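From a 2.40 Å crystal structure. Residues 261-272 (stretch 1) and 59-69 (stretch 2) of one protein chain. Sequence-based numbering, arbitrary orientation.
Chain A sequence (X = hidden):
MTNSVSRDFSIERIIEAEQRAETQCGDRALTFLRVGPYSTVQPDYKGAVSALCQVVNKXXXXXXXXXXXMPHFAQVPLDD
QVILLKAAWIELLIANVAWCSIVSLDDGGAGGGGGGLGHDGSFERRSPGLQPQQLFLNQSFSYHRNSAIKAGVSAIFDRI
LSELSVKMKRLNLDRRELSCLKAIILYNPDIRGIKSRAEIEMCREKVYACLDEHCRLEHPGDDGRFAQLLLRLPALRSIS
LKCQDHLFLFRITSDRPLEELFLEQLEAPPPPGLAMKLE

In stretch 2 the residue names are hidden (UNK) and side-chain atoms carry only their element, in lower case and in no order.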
# COMPACT_ATOMS: atom_id res chain seq x y z
N LEU A 261 -28.95 -5.48 4.38
CA LEU A 261 -29.54 -4.22 4.80
C LEU A 261 -28.63 -3.04 4.45
O LEU A 261 -29.11 -1.99 4.01
CB LEU A 261 -29.84 -4.26 6.31
CG LEU A 261 -30.91 -5.25 6.80
CD1 LEU A 261 -30.59 -6.66 6.37
CD2 LEU A 261 -30.98 -5.20 8.31
N PHE A 262 -27.33 -3.21 4.63
CA PHE A 262 -26.36 -2.16 4.31
C PHE A 262 -26.34 -1.93 2.80
O PHE A 262 -26.37 -0.79 2.32
CB PHE A 262 -24.95 -2.57 4.76
CG PHE A 262 -24.69 -2.38 6.23
CD1 PHE A 262 -25.33 -1.37 6.95
CD2 PHE A 262 -23.77 -3.20 6.89
CE1 PHE A 262 -25.06 -1.17 8.30
CE2 PHE A 262 -23.48 -3.01 8.25
CZ PHE A 262 -24.13 -1.99 8.96
N LEU A 263 -26.27 -3.02 2.06
CA LEU A 263 -26.23 -2.96 0.60
C LEU A 263 -27.44 -2.22 0.05
O LEU A 263 -27.32 -1.42 -0.88
CB LEU A 263 -26.21 -4.38 0.03
CG LEU A 263 -25.34 -4.65 -1.19
CD1 LEU A 263 -25.64 -6.05 -1.70
CD2 LEU A 263 -25.60 -3.63 -2.28
N GLU A 264 -28.61 -2.50 0.62
CA GLU A 264 -29.83 -1.87 0.17
C GLU A 264 -29.89 -0.38 0.44
O GLU A 264 -30.38 0.38 -0.40
CB GLU A 264 -31.04 -2.60 0.77
CG GLU A 264 -30.99 -4.12 0.52
CD GLU A 264 -32.24 -4.86 0.97
OE1 GLU A 264 -32.78 -4.53 2.05
OE2 GLU A 264 -32.68 -5.78 0.23
N GLN A 265 -29.40 0.06 1.60
CA GLN A 265 -29.43 1.49 1.88
C GLN A 265 -28.41 2.19 1.00
O GLN A 265 -28.67 3.27 0.48
CB GLN A 265 -29.13 1.79 3.36
CG GLN A 265 -29.47 3.23 3.74
CD GLN A 265 -29.24 3.54 5.21
OE1 GLN A 265 -29.49 2.71 6.07
NE2 GLN A 265 -28.79 4.76 5.50
N LEU A 266 -27.25 1.56 0.82
CA LEU A 266 -26.21 2.16 -0.02
C LEU A 266 -26.68 2.33 -1.46
O LEU A 266 -26.47 3.38 -2.06
CB LEU A 266 -24.93 1.32 0.02
CG LEU A 266 -24.11 1.49 1.30
CD1 LEU A 266 -22.98 0.48 1.35
CD2 LEU A 266 -23.58 2.90 1.38
N GLU A 267 -27.33 1.30 -2.00
CA GLU A 267 -27.82 1.34 -3.38
C GLU A 267 -28.98 2.31 -3.54
O GLU A 267 -29.46 2.54 -4.65
CB GLU A 267 -28.25 -0.05 -3.85
CG GLU A 267 -27.11 -1.04 -4.00
CD GLU A 267 -27.58 -2.42 -4.43
OE1 GLU A 267 -28.44 -3.00 -3.72
OE2 GLU A 267 -27.09 -2.93 -5.46
N ALA A 268 -29.42 2.89 -2.44
CA ALA A 268 -30.52 3.83 -2.48
C ALA A 268 -30.00 5.24 -2.30
O ALA A 268 -28.90 5.44 -1.78
CB ALA A 268 -31.52 3.50 -1.38
N PRO A 269 -30.78 6.24 -2.73
CA PRO A 269 -30.34 7.63 -2.59
C PRO A 269 -30.35 8.03 -1.13
O PRO A 269 -30.96 7.37 -0.30
CB PRO A 269 -31.39 8.40 -3.39
CG PRO A 269 -32.63 7.62 -3.11
CD PRO A 269 -32.15 6.18 -3.27
N PRO A 270 -29.66 9.13 -0.80
CA PRO A 270 -29.66 9.55 0.60
C PRO A 270 -30.97 10.25 0.96
O PRO A 270 -31.74 10.64 0.08
CB PRO A 270 -28.45 10.48 0.68
CG PRO A 270 -28.40 11.07 -0.71
CD PRO A 270 -28.66 9.87 -1.58
N PRO A 271 -31.27 10.39 2.26
CA PRO A 271 -32.52 11.07 2.60
C PRO A 271 -32.38 12.56 2.29
O PRO A 271 -31.32 13.02 1.87
CB PRO A 271 -32.66 10.78 4.10
CG PRO A 271 -31.24 10.65 4.55
CD PRO A 271 -30.62 9.83 3.46
N PRO A 272 -33.47 13.34 2.47
CA PRO A 272 -33.41 14.78 2.20
C PRO A 272 -32.32 15.45 3.03
O PRO A 272 -32.61 16.25 3.92
CB PRO A 272 -34.80 15.26 2.58
CG PRO A 272 -35.67 14.07 2.25
CD PRO A 272 -34.84 12.92 2.80
N UNK A 59 -29.42 4.83 14.75
CA UNK A 59 -28.01 5.16 14.71
C UNK A 59 -27.33 4.39 13.58
O UNK A 59 -26.35 4.87 13.00
o UNK A 59 -26.25 4.68 18.60
c UNK A 59 -27.35 4.85 16.06
c UNK A 59 -27.12 5.55 18.48
n UNK A 59 -27.46 6.36 19.48
c UNK A 59 -27.87 5.73 17.18
N UNK A 60 -27.86 3.21 13.27
CA UNK A 60 -27.31 2.39 12.19
C UNK A 60 -27.57 3.08 10.85
O UNK A 60 -26.68 3.16 10.00
c UNK A 60 -27.24 -0.09 12.98
c UNK A 60 -27.95 1.00 12.18
c UNK A 60 -28.08 -1.37 12.92
c UNK A 60 -25.85 -0.34 12.40
N UNK A 61 -28.80 3.57 10.67
CA UNK A 61 -29.17 4.26 9.44
C UNK A 61 -28.23 5.44 9.25
O UNK A 61 -27.69 5.66 8.18
c UNK A 61 -31.72 4.54 7.26
c UNK A 61 -31.10 5.35 8.22
c UNK A 61 -30.91 6.69 7.93
c UNK A 61 -31.32 7.22 6.70
c UNK A 61 -30.61 4.77 9.51
c UNK A 61 -31.94 6.40 5.75
c UNK A 61 -32.14 5.06 6.03
N UNK A 62 -28.07 6.21 10.32
CA UNK A 62 -27.22 7.39 10.31
C UNK A 62 -25.78 7.03 9.98
O UNK A 62 -25.11 7.76 9.23
c UNK A 62 -28.92 9.10 13.34
c UNK A 62 -27.30 8.10 11.67
n UNK A 62 -30.17 8.87 13.73
o UNK A 62 -28.05 9.52 14.10
c UNK A 62 -28.62 8.84 11.88
N UNK A 63 -25.32 5.91 10.51
CA UNK A 63 -23.96 5.44 10.29
C UNK A 63 -23.70 5.23 8.81
O UNK A 63 -22.65 5.63 8.29
c UNK A 63 -22.60 2.16 13.20
c UNK A 63 -22.30 3.62 10.87
s UNK A 63 -22.12 1.94 11.45
c UNK A 63 -23.72 4.13 11.03
N UNK A 64 -24.65 4.60 8.14
CA UNK A 64 -24.52 4.34 6.71
C UNK A 64 -24.38 5.65 5.94
O UNK A 64 -23.53 5.76 5.06
c UNK A 64 -25.75 3.54 6.18
c UNK A 64 -25.74 2.14 6.79
c UNK A 64 -25.72 3.45 4.67
N UNK A 65 -25.20 6.65 6.28
CA UNK A 65 -25.13 7.94 5.60
C UNK A 65 -23.84 8.65 5.95
O UNK A 65 -23.30 9.42 5.16
c UNK A 65 -27.66 7.82 4.00
o UNK A 65 -28.16 6.73 3.69
c UNK A 65 -26.34 8.80 5.96
c UNK A 65 -27.67 8.23 5.46
o UNK A 65 -27.15 8.59 3.14
N UNK A 66 -23.35 8.38 7.15
CA UNK A 66 -22.08 8.95 7.61
C UNK A 66 -20.95 8.46 6.71
O UNK A 66 -20.19 9.26 6.18
c UNK A 66 -19.62 9.63 9.62
c UNK A 66 -21.83 8.53 9.06
c UNK A 66 -18.44 7.17 10.16
c UNK A 66 -17.70 8.33 10.31
o UNK A 66 -16.41 8.23 10.78
c UNK A 66 -18.28 9.57 10.04
c UNK A 66 -19.77 7.25 9.75
c UNK A 66 -20.38 8.47 9.47
N UNK A 67 -20.85 7.14 6.54
CA UNK A 67 -19.82 6.54 5.70
C UNK A 67 -19.98 7.00 4.25
O UNK A 67 -19.01 7.21 3.54
c UNK A 67 -19.91 5.01 5.76
N UNK A 68 -21.22 7.19 3.83
CA UNK A 68 -21.48 7.63 2.47
C UNK A 68 -20.83 8.98 2.16
O UNK A 68 -20.42 9.24 1.03
c UNK A 68 -23.34 8.43 0.96
c UNK A 68 -22.98 7.70 2.22
n UNK A 68 -25.60 7.46 0.72
n UNK A 68 -27.66 6.43 0.85
n UNK A 68 -26.17 5.84 -0.79
c UNK A 68 -24.29 7.64 0.11
c UNK A 68 -26.49 6.58 0.26
N UNK A 69 -20.74 9.84 3.18
CA UNK A 69 -20.16 11.17 3.03
C UNK A 69 -18.69 11.22 3.42
O UNK A 69 -18.08 12.28 3.37
c UNK A 69 -23.82 12.71 5.65
s UNK A 69 -23.16 13.78 4.31
c UNK A 69 -20.93 12.20 3.86
c UNK A 69 -22.32 12.52 3.33

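Position 59 carries three side-chain carbons, the third bearing one oxygen and one nitrogen, and lies out of reach of stretch 1. This is Gln59, whose polar amide suits a partly exposed site and whose NE2 is hydrogen-bonded elsewhere in the structure. Position 60 has four carbons, forked at the second, and one branch tip packs at the edge of the Phe262 ring. It is Leu60, whose CD2 lies 4.2 Å from Phe262 CZ, a greasy end suited to a buried site.

At position 61 one carbon leads to a six-carbon ring without oxygen; one face lies against the Gln265 amide, while Pro271 CG approaches the edge. This is Phe61, with CE1 4.0 Å from Pro271 CG. A flat ring can serve both neighbours.

Position 62 repeats the pattern of three carbons with a terminal oxygen and nitrogen; its CA-to-CB bond points away from stretch 1, and no side-chain atom touches it. Gln62 suits this partly exposed side. Position 63 is an unbranched chain of two carbons, a sulfur and a carbon, which identifies Met63, buried but not in direct contact.

Position 64 has one carbon carrying two others, which lie near Phe262 and Leu266, and its CA-to-CB bond points toward stretch 1. It is Val64, whose compact fork fits between two apolar side chains: CG2 is 3.5 Å from Phe262 CD1 and CG1 is 4.0 Å from Leu266 CD2.

Position 65 shows three carbons ending in two oxygens, one of them close to Gln265 NE2. This is Glu65: its OE2 accepts a hydrogen bond from Gln265 NE2 at 2.7 Å, and its CD lies 3.6 Å from Pro271 CD. Position 66, a six-carbon ring bearing one oxygen, is beyond reach; it is Tyr66, its largely apolar ring suited to a buried site. Position 67 has a single carbon, Ala67, pointing toward stretch 1 without touching it.

Position 68 has three carbons, a nitrogen, and a carbon with two more nitrogens, which lie among the carbonyl oxygens of Gln265, Leu266 and Ala268. This is Arg68, its several donors suited to such a cluster. NH1 makes weak hydrogen bonds to Leu266 O (2.8 Å) and Ala268 O (2.9 Å), while NH2 makes weak ones to Ala268 O (3.1 Å) and Gln265 O (3.3 Å). Position 69, two carbons, sulfur and carbon, is out of reach; Met69 brings a flexible thioether to a partly exposed site.

The helices cross at -56°, with Val64 packed against Phe262 and Leu266. Beside this apolar patch, Gln265 NE2 also donates to Phe61 O at 3.0 Å, so one amide nitrogen joins backbone and carboxylate. A salt bridge between Arg68 NH2 and Glu65 OE2, 2.9 Å apart, ties the two charged side chains together. The arginine thus meets backbone carbonyls where the stretch 1 helix gives way to loop, and Pro270 N lies over one face of its guanidinium.

Stretch 2, residues 59-69: QLFQMVEYARM
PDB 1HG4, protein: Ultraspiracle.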